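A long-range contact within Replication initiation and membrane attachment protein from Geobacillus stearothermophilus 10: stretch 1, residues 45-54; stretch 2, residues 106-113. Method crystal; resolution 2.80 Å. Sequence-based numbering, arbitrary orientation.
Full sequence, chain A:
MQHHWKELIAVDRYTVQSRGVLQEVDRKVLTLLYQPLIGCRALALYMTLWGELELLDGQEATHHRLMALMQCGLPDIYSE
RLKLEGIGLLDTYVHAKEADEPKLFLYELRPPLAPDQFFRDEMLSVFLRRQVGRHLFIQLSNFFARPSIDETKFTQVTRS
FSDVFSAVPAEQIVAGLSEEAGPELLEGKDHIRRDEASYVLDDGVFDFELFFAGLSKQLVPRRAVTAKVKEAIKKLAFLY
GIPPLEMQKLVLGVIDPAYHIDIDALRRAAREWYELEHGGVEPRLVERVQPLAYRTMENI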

# COMPACT_ATOMS: atom_id res chain seq x y z
N LEU A 45 10.79 -16.15 -2.66
CA LEU A 45 11.21 -15.94 -4.03
C LEU A 45 10.24 -14.99 -4.76
O LEU A 45 10.65 -14.19 -5.60
CB LEU A 45 11.30 -17.26 -4.77
CG LEU A 45 11.63 -17.23 -6.27
CD1 LEU A 45 12.93 -16.51 -6.55
CD2 LEU A 45 11.69 -18.62 -6.80
N TYR A 46 8.95 -15.10 -4.44
CA TYR A 46 7.96 -14.30 -5.12
C TYR A 46 8.12 -12.85 -4.65
O TYR A 46 8.04 -11.91 -5.44
CB TYR A 46 6.56 -14.84 -4.82
CG TYR A 46 5.46 -14.12 -5.56
CD1 TYR A 46 5.09 -14.51 -6.84
CD2 TYR A 46 4.79 -13.04 -4.99
CE1 TYR A 46 4.09 -13.86 -7.54
CE2 TYR A 46 3.77 -12.37 -5.69
CZ TYR A 46 3.42 -12.79 -6.96
OH TYR A 46 2.42 -12.15 -7.67
N MET A 47 8.36 -12.69 -3.35
CA MET A 47 8.62 -11.38 -2.78
C MET A 47 9.86 -10.76 -3.42
O MET A 47 9.84 -9.61 -3.86
CB MET A 47 8.79 -11.47 -1.26
CG MET A 47 7.54 -11.91 -0.52
SD MET A 47 6.20 -10.72 -0.65
CE MET A 47 5.40 -11.26 -2.15
N THR A 48 10.94 -11.54 -3.47
CA THR A 48 12.16 -11.10 -4.10
C THR A 48 11.94 -10.73 -5.58
O THR A 48 12.40 -9.68 -6.04
CB THR A 48 13.30 -12.12 -3.88
OG1 THR A 48 13.52 -12.29 -2.47
CG2 THR A 48 14.59 -11.66 -4.52
N LEU A 49 11.19 -11.54 -6.33
CA LEU A 49 10.91 -11.18 -7.72
C LEU A 49 10.14 -9.85 -7.88
O LEU A 49 10.45 -9.04 -8.74
CB LEU A 49 10.16 -12.32 -8.39
CG LEU A 49 11.07 -13.49 -8.72
CD1 LEU A 49 10.33 -14.61 -9.43
CD2 LEU A 49 12.22 -12.97 -9.56
N TRP A 50 9.16 -9.65 -7.02
CA TRP A 50 8.37 -8.42 -6.95
C TRP A 50 9.27 -7.23 -6.61
O TRP A 50 9.16 -6.18 -7.25
CB TRP A 50 7.26 -8.62 -5.91
CG TRP A 50 6.37 -7.44 -5.55
CD1 TRP A 50 6.36 -6.19 -6.11
CD2 TRP A 50 5.33 -7.43 -4.54
NE1 TRP A 50 5.39 -5.41 -5.51
CE2 TRP A 50 4.75 -6.15 -4.54
CE3 TRP A 50 4.85 -8.39 -3.64
CZ2 TRP A 50 3.71 -5.80 -3.67
CZ3 TRP A 50 3.81 -8.05 -2.78
CH2 TRP A 50 3.25 -6.76 -2.79
N GLY A 51 10.15 -7.40 -5.63
CA GLY A 51 11.13 -6.37 -5.31
C GLY A 51 12.06 -6.13 -6.48
O GLY A 51 12.39 -4.98 -6.79
N GLU A 52 12.47 -7.20 -7.15
CA GLU A 52 13.39 -7.07 -8.28
C GLU A 52 12.79 -6.30 -9.42
O GLU A 52 13.49 -5.61 -10.14
CB GLU A 52 13.89 -8.43 -8.76
CG GLU A 52 15.22 -8.87 -8.15
CD GLU A 52 16.39 -8.05 -8.65
OE1 GLU A 52 17.21 -8.56 -9.45
OE2 GLU A 52 16.51 -6.88 -8.23
N LEU A 53 11.48 -6.46 -9.60
CA LEU A 53 10.70 -5.74 -10.61
C LEU A 53 10.97 -4.24 -10.56
O LEU A 53 11.19 -3.60 -11.58
CB LEU A 53 9.21 -5.98 -10.34
CG LEU A 53 8.18 -5.42 -11.31
CD1 LEU A 53 8.46 -5.95 -12.69
CD2 LEU A 53 6.83 -5.87 -10.82
N GLU A 54 10.99 -3.69 -9.35
CA GLU A 54 11.23 -2.27 -9.16
C GLU A 54 12.72 -1.91 -9.18
O GLU A 54 13.11 -0.90 -9.77
CB GLU A 54 10.61 -1.79 -7.84
CG GLU A 54 9.09 -1.81 -7.84
CD GLU A 54 8.49 -0.69 -7.01
OE1 GLU A 54 8.88 0.47 -7.21
OE2 GLU A 54 7.63 -0.98 -6.15
N LEU A 106 12.94 -14.49 -19.15
CA LEU A 106 12.00 -13.44 -18.81
C LEU A 106 11.10 -13.97 -17.70
O LEU A 106 10.38 -14.95 -17.89
CB LEU A 106 11.16 -13.07 -20.03
CG LEU A 106 10.74 -11.61 -20.20
CD1 LEU A 106 10.17 -11.37 -21.58
CD2 LEU A 106 9.75 -11.24 -19.12
N TYR A 107 11.17 -13.36 -16.53
CA TYR A 107 10.31 -13.76 -15.43
C TYR A 107 9.15 -12.80 -15.35
O TYR A 107 9.31 -11.65 -14.94
CB TYR A 107 11.08 -13.70 -14.12
CG TYR A 107 12.09 -14.80 -14.01
CD1 TYR A 107 11.81 -16.08 -14.48
CD2 TYR A 107 13.34 -14.58 -13.46
CE1 TYR A 107 12.73 -17.11 -14.39
CE2 TYR A 107 14.28 -15.60 -13.37
CZ TYR A 107 13.97 -16.87 -13.84
OH TYR A 107 14.89 -17.89 -13.76
N GLU A 108 7.97 -13.28 -15.75
CA GLU A 108 6.79 -12.42 -15.82
C GLU A 108 5.90 -12.67 -14.60
O GLU A 108 5.27 -13.72 -14.46
CB GLU A 108 6.06 -12.65 -17.16
CG GLU A 108 4.60 -12.25 -17.24
CD GLU A 108 4.39 -10.75 -17.40
OE1 GLU A 108 5.39 -10.00 -17.51
OE2 GLU A 108 3.21 -10.31 -17.41
N LEU A 109 5.88 -11.71 -13.69
CA LEU A 109 5.14 -11.89 -12.45
C LEU A 109 3.64 -11.77 -12.62
O LEU A 109 3.14 -10.87 -13.28
CB LEU A 109 5.59 -10.87 -11.42
CG LEU A 109 6.80 -11.26 -10.59
CD1 LEU A 109 7.06 -10.14 -9.64
CD2 LEU A 109 6.49 -12.52 -9.80
N ARG A 110 2.91 -12.68 -12.00
CA ARG A 110 1.46 -12.62 -12.04
C ARG A 110 0.91 -12.39 -10.64
O ARG A 110 1.44 -12.90 -9.65
CB ARG A 110 0.93 -13.90 -12.65
CG ARG A 110 1.52 -14.18 -14.03
CD ARG A 110 0.72 -15.26 -14.74
NE ARG A 110 -0.71 -14.99 -14.62
CZ ARG A 110 -1.48 -14.53 -15.61
NH1 ARG A 110 -0.97 -14.32 -16.83
NH2 ARG A 110 -2.76 -14.29 -15.38
N PRO A 111 -0.14 -11.58 -10.53
CA PRO A 111 -0.78 -11.33 -9.22
C PRO A 111 -1.59 -12.54 -8.78
O PRO A 111 -2.04 -13.32 -9.63
CB PRO A 111 -1.70 -10.15 -9.52
CG PRO A 111 -1.07 -9.50 -10.75
CD PRO A 111 -0.59 -10.63 -11.56
N PRO A 112 -1.77 -12.71 -7.47
CA PRO A 112 -2.57 -13.87 -7.08
C PRO A 112 -4.03 -13.75 -7.50
O PRO A 112 -4.48 -12.72 -8.01
CB PRO A 112 -2.44 -13.88 -5.55
CG PRO A 112 -1.91 -12.56 -5.17
CD PRO A 112 -1.15 -12.02 -6.34
N LEU A 113 -4.78 -14.80 -7.27
CA LEU A 113 -6.21 -14.72 -7.50
C LEU A 113 -6.83 -13.79 -6.48
O LEU A 113 -6.25 -13.51 -5.42
CB LEU A 113 -6.84 -16.10 -7.40
CG LEU A 113 -6.59 -17.10 -8.51
CD1 LEU A 113 -7.19 -18.45 -8.09
CD2 LEU A 113 -7.17 -16.59 -9.81

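A helix crosses a strand here at close to a right angle. Residues 45-54 are all helical, part of a longer helix, and their axis passes within 9.5 Å of the axis of strand 106-109, with 102° between the two N-to-C directions. The crossing is steep and few residues meet; the backbones come nearest at a single place, where the CA atoms of Trp50 and Leu109 lie 7.3 Å apart. The contact is small, burying 335 Å² over both sides, and it has a clear centre.

That centre is Leu109, the last residue of the strand. Its CA-to-CB bond points toward the helix, and with chi1 m and chi2 t both its methyls pack on Leu49, while CD2 also meets the Tyr46 ring and CD1 also meets Trp50. Leu109 CD2 packs 3.6 Å from Tyr46 CE1 and 3.9 Å from Leu49 CB. Leu109 CD1 settles against the backbone, 3.4 Å from Trp50 N and 3.6 Å from Leu49 C, and also lies 4.0 Å from Trp50 CB. Tyr46, Leu49, Trp50 and Leu53 recur at steps of three and four (46 to 49 or 50, then on to 53), so they fall on one side of the helix. The close approach to Trp50 N costs no hydrogen bond, because Trp50 N already donates to Tyr46 O at 3.0 Å within the helix. The Trp50 side chain itself takes little part: its CB touches the leucine, but its end leads away from the strand.

The margins of this apolar patch are looser. Leu49 CD2 meets Tyr107 CD2 at 4.4 Å, and Leu53 CD2 stands the same 4.4 Å from Leu109 CD1. The alternation of the strand turns the CA-to-CB bonds of Tyr107 and Leu109 to the helix, while that of the intervening Glu108 points away; Glu108 makes no contact with the helix, and its carboxylate finds hydrogen bonds elsewhere in the structure.

One polar link crosses the contact. Tyr46, with chi1 t, extends past Leu109 to the loop after the strand, where Tyr46 OH donates a hydrogen bond to Arg110 O at 2.3 Å, very short, and at 2.80 Å resolution the exact value deserves caution. The carbonyl lies at the edge of the ring, near its plane, and Tyr46 OH lies 3.8 Å from Pro112 CD. Tyr46 therefore does two jobs, packing its ring against Leu109 and using its hydroxyl to satisfy a backbone acceptor beyond the strand.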